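Local structure of sialyltransferase 0160 (Photobacterium damselae, 4R84) at residues T68-E73 with E92-T97; I227-L232 with D289-F294; N283-Y288 with R310-S315. The protein catalyses the transfer of sialic acid from CMP-sialic acid to an acceptor sugar, probably forming alpha-2,6 linkages to galactosides. One frame throughout, in Å; residues are numbered along the deposited sequence.

Contact 1: residues T68-E73 with E92-T97; sequences TPILNE and EKYCFT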
loop_
_atom_site.group_PDB
_atom_site.type_symbol
_atom_site.label_atom_id
_atom_site.label_comp_id
_atom_site.label_asym_id
_atom_site.label_seq_id
_atom_site.Cartn_x
_atom_site.Cartn_y
_atom_site.Cartn_z
ATOM N N THR A 68 14.900 -1.486 35.640
ATOM C CA THR A 68 15.426 -2.587 36.445
ATOM C C THR A 68 16.951 -2.682 36.354
ATOM O O THR A 68 17.517 -2.621 35.265
ATOM C CB THR A 68 14.779 -3.905 36.000
ATOM O OG1 THR A 68 13.360 -3.785 36.133
ATOM C CG2 THR A 68 15.250 -5.071 36.843
ATOM N N PRO A 69 17.634 -2.788 37.508
ATOM C CA PRO A 69 19.098 -2.844 37.453
ATOM C C PRO A 69 19.632 -3.934 36.530
ATOM O O PRO A 69 19.220 -5.088 36.625
ATOM C CB PRO A 69 19.490 -3.132 38.914
ATOM C CG PRO A 69 18.369 -2.535 39.707
ATOM C CD PRO A 69 17.126 -2.771 38.890
ATOM N N ILE A 70 20.528 -3.554 35.623
ATOM C CA ILE A 70 21.020 -4.477 34.612
ATOM C C ILE A 70 22.485 -4.203 34.262
ATOM O O ILE A 70 23.154 -5.032 33.637
ATOM C CB ILE A 70 20.146 -4.400 33.324
ATOM C CG1 ILE A 70 20.333 -5.649 32.458
ATOM C CG2 ILE A 70 20.464 -3.147 32.549
ATOM C CD1 ILE A 70 19.367 -5.714 31.264
ATOM N N LEU A 71 22.994 -3.057 34.700
ATOM C CA LEU A 71 24.370 -2.694 34.403
ATOM C C LEU A 71 25.295 -3.583 35.213
ATOM O O LEU A 71 25.162 -3.645 36.431
ATOM C CB LEU A 71 24.632 -1.218 34.724
ATOM C CG LEU A 71 25.984 -0.658 34.266
ATOM C CD1 LEU A 71 26.120 -0.763 32.766
ATOM C CD2 LEU A 71 26.176 0.781 34.724
ATOM N N ASN A 72 26.223 -4.263 34.538
ATOM C CA ASN A 72 27.231 -5.077 35.218
ATOM C C ASN A 72 28.310 -4.182 35.819
ATOM O O ASN A 72 28.669 -3.160 35.240
ATOM C CB ASN A 72 27.887 -6.067 34.253
ATOM C CG ASN A 72 26.933 -7.132 33.761
ATOM O OD1 ASN A 72 26.212 -7.749 34.544
ATOM N ND2 ASN A 72 26.939 -7.368 32.456
ATOM N N GLU A 73 28.843 -4.574 36.969
ATOM C CA GLU A 73 29.859 -3.765 37.632
ATOM C C GLU A 73 31.061 -3.454 36.750
ATOM O O GLU A 73 31.538 -2.318 36.721
ATOM C CB GLU A 73 30.330 -4.459 38.916
ATOM C CG GLU A 73 31.090 -3.552 39.885
ATOM C CD GLU A 73 30.266 -2.384 40.404
ATOM O OE1 GLU A 73 29.019 -2.465 40.389
ATOM O OE2 GLU A 73 30.874 -1.376 40.821
ATOM N N GLU A 92 9.919 -1.947 28.570
ATOM C CA GLU A 92 10.536 -1.278 29.701
ATOM C C GLU A 92 11.677 -0.404 29.230
ATOM O O GLU A 92 12.448 -0.804 28.353
ATOM C CB GLU A 92 11.019 -2.320 30.720
ATOM C CG GLU A 92 11.608 -1.707 31.960
ATOM C CD GLU A 92 11.997 -2.740 32.997
ATOM O OE1 GLU A 92 12.581 -2.358 34.031
ATOM O OE2 GLU A 92 11.699 -3.930 32.781
ATOM N N LYS A 93 11.823 0.776 29.825
ATOM C CA LYS A 93 12.922 1.632 29.438
ATOM C C LYS A 93 14.055 1.564 30.450
ATOM O O LYS A 93 13.872 1.399 31.655
ATOM C CB LYS A 93 12.451 3.079 29.201
ATOM C CG LYS A 93 12.324 3.974 30.403
ATOM C CD LYS A 93 11.832 5.365 29.956
ATOM C CE LYS A 93 11.364 6.200 31.142
ATOM N NZ LYS A 93 10.646 7.402 30.675
ATOM N N TYR A 94 15.248 1.616 29.889
ATOM C CA TYR A 94 16.503 1.522 30.620
ATOM C C TYR A 94 17.306 2.743 30.243
ATOM O O TYR A 94 17.511 2.993 29.057
ATOM C CB TYR A 94 17.243 0.244 30.241
ATOM C CG TYR A 94 16.550 -1.025 30.649
ATOM C CD1 TYR A 94 15.490 -1.527 29.921
ATOM C CD2 TYR A 94 16.982 -1.746 31.755
ATOM C CE1 TYR A 94 14.852 -2.671 30.297
ATOM C CE2 TYR A 94 16.351 -2.903 32.138
ATOM C CZ TYR A 94 15.289 -3.366 31.401
ATOM O OH TYR A 94 14.653 -4.526 31.771
ATOM N N CYS A 95 17.766 3.490 31.240
ATOM C CA CYS A 95 18.446 4.759 31.020
ATOM C C CYS A 95 19.918 4.645 31.452
ATOM O O CYS A 95 20.198 4.171 32.556
ATOM C CB CYS A 95 17.778 5.832 31.856
ATOM S SG CYS A 95 15.975 5.685 31.810
ATOM N N PHE A 96 20.861 5.070 30.612
ATOM C CA PHE A 96 22.300 4.983 30.954
ATOM C C PHE A 96 22.971 6.329 30.719
ATOM O O PHE A 96 22.654 7.028 29.757
ATOM C CB PHE A 96 22.997 3.893 30.141
ATOM C CG PHE A 96 22.371 2.541 30.304
ATOM C CD1 PHE A 96 22.732 1.717 31.355
ATOM C CD2 PHE A 96 21.375 2.117 29.435
ATOM C CE1 PHE A 96 22.142 0.464 31.512
ATOM C CE2 PHE A 96 20.788 0.877 29.588
ATOM C CZ PHE A 96 21.169 0.048 30.627
ATOM N N THR A 97 23.870 6.706 31.626
ATOM C CA THR A 97 24.605 7.957 31.478
ATOM C C THR A 97 26.112 7.707 31.502
ATOM O O THR A 97 26.646 7.059 32.421
ATOM C CB THR A 97 24.220 8.965 32.577
ATOM O OG1 THR A 97 22.881 9.413 32.357
ATOM C CG2 THR A 97 25.147 10.172 32.565
HETATM O O HOH W 1 12.384 -6.106 34.404
#
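Ile70 pushes its CG2 methyl into the notch between the rings of Tyr94 and Phe96, alternate residues on one face of strand 92-101. The strand belongs to a small domain of the PKD family, whose fold is an immunoglobulin-like beta sandwich, and residues 68-73 form a loop beside it. The evidence for the fit is its evenness: CG2 lies 3.8 Å from Tyr94 CD2 and 3.8 Å from Phe96 CZ. CB of Ile70 points toward the strand, and with CG1 anti to the backbone N (chi1 -161°) CG2 lies between that N and the carbonyl carbon, the methyl presented to the rings. It meets Phe96 at the ring edge, in plane, and Tyr94 obliquely. Leu71 adds a shallower bump, its CD1 4.3 Å from Phe96 CE1, while the backbone O of Thr68 fits against the edge of the Tyr94 ring, 3.3 Å from CE2. Phe83 of strand 81-84 also touches Ile70 and packs edge-to-face with Tyr94. Gln64 bonds to the loop through both ends of its amide, NE2 to Thr68 O and OE1 to the N atoms of Ile70 and Leu71.

At the polar end, the extended side chain of Glu92 reaches Thr68 at about a right angle. Thr68 N donates to Glu92 OE1 over 3.0 Å (N-H...O 167°), nearly along the C-O axis. Thr68 OG1 donates to the syn lone pair of Glu92 OE1, 2.7 Å away. A water completes the junction by donating to Thr68 OG1 and, at 2.8 Å, to Glu92 OE2.

Contact 2: residues I227-L232 with D289-F294; sequences ISHISL and DTDYYF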
loop_
_atom_site.group_PDB
_atom_site.type_symbol
_atom_site.label_atom_id
_atom_site.label_comp_id
_atom_site.label_asym_id
_atom_site.label_seq_id
_atom_site.Cartn_x
_atom_site.Cartn_y
_atom_site.Cartn_z
ATOM N N ILE A 227 -2.203 -7.411 18.134
ATOM C CA ILE A 227 -2.364 -6.805 16.817
ATOM C C ILE A 227 -2.154 -5.311 17.027
ATOM O O ILE A 227 -3.020 -4.617 17.577
ATOM C CB ILE A 227 -3.734 -7.079 16.201
ATOM C CG1 ILE A 227 -4.097 -8.569 16.282
ATOM C CG2 ILE A 227 -3.782 -6.575 14.759
ATOM C CD1 ILE A 227 -3.042 -9.527 15.691
ATOM N N SER A 228 -0.977 -4.823 16.654
ATOM C CA SER A 228 -0.597 -3.464 17.014
ATOM C C SER A 228 -1.077 -2.424 15.997
ATOM O O SER A 228 -1.183 -1.247 16.314
ATOM C CB SER A 228 0.919 -3.363 17.184
ATOM O OG SER A 228 1.619 -3.777 16.016
ATOM N N HIS A 229 -1.317 -2.846 14.765
ATOM C CA HIS A 229 -1.747 -1.903 13.733
ATOM C C HIS A 229 -2.345 -2.609 12.519
ATOM O O HIS A 229 -1.900 -3.688 12.143
ATOM C CB HIS A 229 -0.578 -1.049 13.264
ATOM C CG HIS A 229 -1.002 0.230 12.620
ATOM N ND1 HIS A 229 -1.193 0.353 11.259
ATOM C CD2 HIS A 229 -1.308 1.436 13.153
ATOM C CE1 HIS A 229 -1.581 1.583 10.982
ATOM N NE2 HIS A 229 -1.661 2.261 12.112
ATOM N N ILE A 230 -3.337 -1.970 11.890
ATOM C CA ILE A 230 -3.933 -2.490 10.664
ATOM C C ILE A 230 -3.929 -1.352 9.653
ATOM O O ILE A 230 -4.357 -0.254 9.981
ATOM C CB ILE A 230 -5.376 -2.984 10.894
ATOM C CG1 ILE A 230 -5.406 -4.060 11.971
ATOM C CG2 ILE A 230 -5.994 -3.516 9.587
ATOM C CD1 ILE A 230 -6.821 -4.548 12.309
ATOM N N SER A 231 -3.384 -1.591 8.462
ATOM C CA SER A 231 -3.423 -0.583 7.387
ATOM C C SER A 231 -4.207 -1.181 6.240
ATOM O O SER A 231 -3.815 -2.221 5.705
ATOM C CB SER A 231 -2.022 -0.177 6.917
ATOM O OG SER A 231 -1.277 0.491 7.936
ATOM N N LEU A 232 -5.294 -0.513 5.850
ATOM C CA LEU A 232 -6.162 -1.004 4.789
ATOM C C LEU A 232 -6.079 -0.066 3.597
ATOM O O LEU A 232 -6.088 1.151 3.766
ATOM C CB LEU A 232 -7.608 -1.118 5.291
ATOM C CG LEU A 232 -7.777 -1.993 6.536
ATOM C CD1 LEU A 232 -9.231 -2.021 6.970
ATOM C CD2 LEU A 232 -7.279 -3.424 6.303
ATOM N N ASP A 289 -6.010 -0.288 16.209
ATOM C CA ASP A 289 -5.432 0.912 15.611
ATOM C C ASP A 289 -5.347 0.723 14.099
ATOM O O ASP A 289 -4.482 -0.000 13.615
ATOM C CB ASP A 289 -4.052 1.196 16.199
ATOM C CG ASP A 289 -3.488 2.527 15.750
ATOM O OD1 ASP A 289 -4.207 3.290 15.069
ATOM O OD2 ASP A 289 -2.338 2.831 16.118
ATOM N N THR A 290 -6.234 1.406 13.379
ATOM C CA THR A 290 -6.462 1.167 11.960
ATOM C C THR A 290 -6.416 2.449 11.147
ATOM O O THR A 290 -7.015 3.451 11.532
ATOM C CB THR A 290 -7.850 0.519 11.714
ATOM O OG1 THR A 290 -7.957 -0.697 12.458
ATOM C CG2 THR A 290 -8.085 0.240 10.217
ATOM N N ASP A 291 -5.710 2.398 10.024
ATOM C CA ASP A 291 -5.763 3.453 9.021
ATOM C C ASP A 291 -6.474 2.909 7.791
ATOM O O ASP A 291 -6.128 1.815 7.321
ATOM C CB ASP A 291 -4.365 3.922 8.631
ATOM C CG ASP A 291 -3.620 4.570 9.774
ATOM O OD1 ASP A 291 -4.255 5.263 10.593
ATOM O OD2 ASP A 291 -2.391 4.376 9.843
ATOM N N TYR A 292 -7.442 3.665 7.272
ATOM C CA TYR A 292 -8.071 3.348 5.991
ATOM C C TYR A 292 -7.499 4.289 4.951
ATOM O O TYR A 292 -7.769 5.492 5.007
ATOM C CB TYR A 292 -9.592 3.531 6.035
ATOM C CG TYR A 292 -10.343 2.762 7.094
ATOM C CD1 TYR A 292 -10.777 1.455 6.869
ATOM C CD2 TYR A 292 -10.674 3.364 8.294
ATOM C CE1 TYR A 292 -11.502 0.766 7.833
ATOM C CE2 TYR A 292 -11.392 2.688 9.262
ATOM C CZ TYR A 292 -11.801 1.389 9.033
ATOM O OH TYR A 292 -12.507 0.716 10.014
ATOM N N TYR A 293 -6.681 3.776 4.035
ATOM C CA TYR A 293 -6.125 4.624 2.996
ATOM C C TYR A 293 -7.070 4.630 1.814
ATOM O O TYR A 293 -7.231 3.612 1.138
ATOM C CB TYR A 293 -4.737 4.146 2.577
ATOM C CG TYR A 293 -3.731 4.433 3.654
ATOM C CD1 TYR A 293 -3.237 5.716 3.835
ATOM C CD2 TYR A 293 -3.312 3.429 4.527
ATOM C CE1 TYR A 293 -2.330 5.994 4.834
ATOM C CE2 TYR A 293 -2.403 3.703 5.544
ATOM C CZ TYR A 293 -1.923 4.990 5.683
ATOM O OH TYR A 293 -1.028 5.297 6.669
ATOM N N PHE A 294 -7.680 5.789 1.586
ATOM C CA PHE A 294 -8.595 5.997 0.468
ATOM C C PHE A 294 -7.818 6.541 -0.736
ATOM O O PHE A 294 -7.077 7.508 -0.601
ATOM C CB PHE A 294 -9.689 7.002 0.846
ATOM C CG PHE A 294 -10.793 6.450 1.704
ATOM C CD1 PHE A 294 -10.584 6.189 3.054
ATOM C CD2 PHE A 294 -12.075 6.282 1.178
ATOM C CE1 PHE A 294 -11.605 5.711 3.848
ATOM C CE2 PHE A 294 -13.104 5.809 1.968
ATOM C CZ PHE A 294 -12.870 5.521 3.307
HETATM O O HOH W 2 -4.336 -2.179 17.724
HETATM O O HOH W 3 -3.146 4.653 13.044
HETATM O O HOH W 4 0.524 2.479 7.822
#
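Ile230 pairs with Thr290 at the start of the paired part of two neighbouring parallel strands, their axes 4.8 Å apart and only 11° from aligned. Four backbone bonds set the register. Ile230 uses N toward Asp289 O and O toward Asp291 N, and Leu232 does the same with Asp291 O and Tyr293 N. The last is the shortest, 2.7 Å from Tyr293 N to Leu232 O.

The tight side of the sheet carries Ile230, Leu232, Thr290 and Tyr292, all buried. Leu232 and Tyr292 lie side by side pointing the same way, with Leu232 CD1 3.7 Å from Tyr292 CE1. CG2 of Thr290, anti to the backbone N and beside the carbonyl carbon, sits over the centre of the Tyr292 ring. Trp284 and Tyr288 cover Ile230 from the loop before strand 290-294.

The other side is polar and wet. The imidazole of His229 leans across to the second strand: Asp289 O lies over one face, 3.5 Å above its plane, and Asp291 OD2 approaches the ring edge, 3.1 Å from CE1, with the carboxylate turned 64° against the ring. One water lies within hydrogen-bonding distance of His229 NE2, Asp289 OD1 and Asp291 OD1, the shortest leg being 2.7 Å to Asp289 OD1. Asp291 OD1 also has a salt bridge to Lys318, whereas Asp289 stands at the exposed margin. Another water, donating to Ile227 O and accepting from Asp289 N, bridges the two segments just before the direct pairing begins.

Parallel neighbours joined through helices 237-246 and 252-267 form a beta-alpha-beta crossover, the building unit of the Rossmann-like sheets in GT-B glycosyltransferases.

Contact 3: residues N283-Y288 with R310-S315; sequences NWHKLY and RDYLGS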
loop_
_atom_site.group_PDB
_atom_site.type_symbol
_atom_site.label_atom_id
_atom_site.label_comp_id
_atom_site.label_asym_id
_atom_site.label_seq_id
_atom_site.Cartn_x
_atom_site.Cartn_y
_atom_site.Cartn_z
ATOM N N ASN A 283 -15.442 -1.195 10.349
ATOM C CA ASN A 283 -15.481 -1.222 11.815
ATOM C C ASN A 283 -14.156 -1.610 12.466
ATOM O O ASN A 283 -14.085 -1.756 13.687
ATOM C CB ASN A 283 -16.550 -2.191 12.301
ATOM C CG ASN A 283 -17.899 -1.542 12.444
ATOM O OD1 ASN A 283 -18.001 -0.334 12.683
ATOM N ND2 ASN A 283 -18.950 -2.339 12.299
ATOM N N TRP A 284 -13.116 -1.811 11.667
ATOM C CA TRP A 284 -11.856 -2.297 12.231
ATOM C C TRP A 284 -11.221 -1.271 13.162
ATOM O O TRP A 284 -10.571 -1.649 14.139
ATOM C CB TRP A 284 -10.896 -2.703 11.122
ATOM C CG TRP A 284 -11.373 -3.981 10.477
ATOM C CD1 TRP A 284 -12.244 -4.100 9.432
ATOM C CD2 TRP A 284 -11.025 -5.311 10.864
ATOM N NE1 TRP A 284 -12.459 -5.428 9.149
ATOM C CE2 TRP A 284 -11.723 -6.193 10.024
ATOM C CE3 TRP A 284 -10.193 -5.849 11.860
ATOM C CZ2 TRP A 284 -11.605 -7.583 10.125
ATOM C CZ3 TRP A 284 -10.077 -7.226 11.964
ATOM C CH2 TRP A 284 -10.778 -8.078 11.099
ATOM N N HIS A 285 -11.436 0.013 12.883
ATOM C CA HIS A 285 -10.846 1.072 13.711
ATOM C C HIS A 285 -11.480 1.163 15.107
ATOM O O HIS A 285 -10.942 1.827 15.991
ATOM C CB HIS A 285 -10.960 2.417 12.997
ATOM C CG HIS A 285 -12.363 2.916 12.880
ATOM N ND1 HIS A 285 -13.338 2.229 12.189
ATOM C CD2 HIS A 285 -12.958 4.034 13.360
ATOM C CE1 HIS A 285 -14.477 2.897 12.257
ATOM N NE2 HIS A 285 -14.272 3.997 12.961
ATOM N N LYS A 286 -12.612 0.486 15.297
ATOM C CA LYS A 286 -13.288 0.416 16.599
ATOM C C LYS A 286 -12.644 -0.626 17.497
ATOM O O LYS A 286 -12.875 -0.655 18.706
ATOM C CB LYS A 286 -14.775 0.078 16.418
ATOM C CG LYS A 286 -15.631 1.115 15.698
ATOM C CD LYS A 286 -15.962 2.299 16.591
ATOM C CE LYS A 286 -15.005 3.450 16.417
ATOM N NZ LYS A 286 -15.371 4.579 17.321
ATOM N N LEU A 287 -11.850 -1.500 16.903
ATOM C CA LEU A 287 -11.276 -2.619 17.647
ATOM C C LEU A 287 -9.754 -2.637 17.682
ATOM O O LEU A 287 -9.152 -3.194 18.615
ATOM C CB LEU A 287 -11.784 -3.939 17.061
ATOM C CG LEU A 287 -13.306 -4.106 17.086
ATOM C CD1 LEU A 287 -13.722 -5.401 16.398
ATOM C CD2 LEU A 287 -13.837 -4.069 18.504
ATOM N N TYR A 288 -9.135 -2.038 16.671
ATOM C CA TYR A 288 -7.686 -1.994 16.532
ATOM C C TYR A 288 -7.276 -0.636 16.008
ATOM O O TYR A 288 -8.096 0.080 15.428
ATOM C CB TYR A 288 -7.187 -3.070 15.565
ATOM C CG TYR A 288 -7.589 -4.466 15.954
ATOM C CD1 TYR A 288 -6.837 -5.198 16.862
ATOM C CD2 TYR A 288 -8.750 -5.045 15.425
ATOM C CE1 TYR A 288 -7.222 -6.482 17.237
ATOM C CE2 TYR A 288 -9.137 -6.316 15.783
ATOM C CZ TYR A 288 -8.372 -7.029 16.694
ATOM O OH TYR A 288 -8.761 -8.293 17.054
ATOM N N ARG A 310 -17.921 9.632 6.997
ATOM C CA ARG A 310 -16.741 10.466 7.228
ATOM C C ARG A 310 -16.529 10.737 8.714
ATOM O O ARG A 310 -15.413 10.576 9.254
ATOM C CB ARG A 310 -16.886 11.802 6.498
ATOM C CG ARG A 310 -15.704 12.728 6.684
ATOM C CD ARG A 310 -16.015 14.095 6.151
ATOM N NE ARG A 310 -17.195 14.670 6.803
ATOM C CZ ARG A 310 -17.816 15.759 6.372
ATOM N NH1 ARG A 310 -17.377 16.373 5.280
ATOM N NH2 ARG A 310 -18.882 16.220 7.012
ATOM N N ASP A 311 -17.615 11.108 9.378
ATOM C CA ASP A 311 -17.567 11.390 10.809
ATOM C C ASP A 311 -17.296 10.128 11.615
ATOM O O ASP A 311 -16.564 10.165 12.602
ATOM C CB ASP A 311 -18.871 12.036 11.272
ATOM C CG ASP A 311 -19.084 13.412 10.671
ATOM O OD1 ASP A 311 -18.090 14.027 10.225
ATOM O OD2 ASP A 311 -20.245 13.878 10.643
ATOM N N TYR A 312 -17.874 9.016 11.169
ATOM C CA TYR A 312 -17.735 7.729 11.852
ATOM C C TYR A 312 -16.308 7.212 11.791
ATOM O O TYR A 312 -15.821 6.608 12.748
ATOM C CB TYR A 312 -18.681 6.692 11.236
ATOM C CG TYR A 312 -18.720 5.368 11.969
ATOM C CD1 TYR A 312 -19.328 5.262 13.211
ATOM C CD2 TYR A 312 -18.143 4.223 11.421
ATOM C CE1 TYR A 312 -19.368 4.061 13.887
ATOM C CE2 TYR A 312 -18.182 3.013 12.086
ATOM C CZ TYR A 312 -18.803 2.936 13.323
ATOM O OH TYR A 312 -18.857 1.743 14.010
ATOM N N LEU A 313 -15.649 7.411 10.656
ATOM C CA LEU A 313 -14.255 6.970 10.527
ATOM C C LEU A 313 -13.311 7.947 11.200
ATOM O O LEU A 313 -12.290 7.545 11.775
ATOM C CB LEU A 313 -13.864 6.826 9.060
ATOM C CG LEU A 313 -14.663 5.808 8.248
ATOM C CD1 LEU A 313 -14.161 5.733 6.822
ATOM C CD2 LEU A 313 -14.547 4.451 8.913
ATOM N N GLY A 314 -13.654 9.231 11.122
ATOM C CA GLY A 314 -12.849 10.259 11.752
ATOM C C GLY A 314 -11.403 10.248 11.293
ATOM O O GLY A 314 -11.112 10.178 10.091
ATOM N N SER A 315 -10.487 10.296 12.255
ATOM C CA SER A 315 -9.073 10.410 11.934
ATOM C C SER A 315 -8.493 9.131 11.324
ATOM O O SER A 315 -7.377 9.153 10.809
ATOM C CB SER A 315 -8.279 10.785 13.183
ATOM O OG SER A 315 -8.464 9.826 14.209
#
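Tyr312 is held at both ends by the loop 283-288: its hydroxyl OH donates to Asn283 OD1 at 2.6 Å, and its backbone O accepts from His285 NE2 at 3.0 Å. These bonds join the C-terminal end of helix 307-313 to the loop leading into strand 290-294, within the Rossmann-like part of this GT-B enzyme. They differ in quality. The hydroxyl meets the Asn283 carbonyl at a C=O...O angle of 155°, tilted moderately from the amide plane, whereas the imidazole bond is more bent, with the acceptor displaced out of the ring plane. Asn283 can present OD1 steadily because ND2 of the same amide donates to Leu256 O and Gly279 O. The other nitrogen of His285, ND1, is bonded to the hydroxyl of Tyr292, so the imidazole is fixed on two sides and connects helix, loop and strand.

Outside this polar frame the rings pack against each other. With CG of Tyr312 anti to the backbone N (chi1 -174°), the phenol reaches the loop, and the edge of His285 is turned toward its face. The pair is an offset edge-to-face stack, centroids 5.4 Å apart and planes at 87°, in which His285 CE1 comes within 3.7 Å of Tyr312 CE2.

Aliphatic groups fill in around the rings. Lys286 CG lies over a face of the neighbouring His285 ring, offset toward the rim, and 3.7 Å from Tyr312 OH; beyond it the chain bends, leaving the ammonium far enough from the phenol that any cation-pi attraction is weak. Val260 of helix 252-267 touches Asn283, Lys286 and Tyr312. From the helix, Leu313 turns one methyl to the imidazole, CD2 standing 3.7 Å from His285 CE1.

Overall arrangement
From the N terminus, contact 1 comes first, closing an 18-residue connection, which includes strand 81-84, by returning strand 92-101 to the earlier loop 68-73 in the PKD-like domain. Contacts 2 and 3 follow in the sialyltransferase region and cross: 227-232 opens contact 2, 283-288 opens contact 3, 289-294 closes the first and 310-315 the second. Contact 2 thus closes the long, partly helical excursion between two parallel strands, while contact 3 fastens the loop before the second strand to the helix after it. Their centres are about 10 Å apart and they share the Tyr292-His285 link. The long, interrupted strand 106-125 runs from the PKD-like domain into the sheet that holds contact 2.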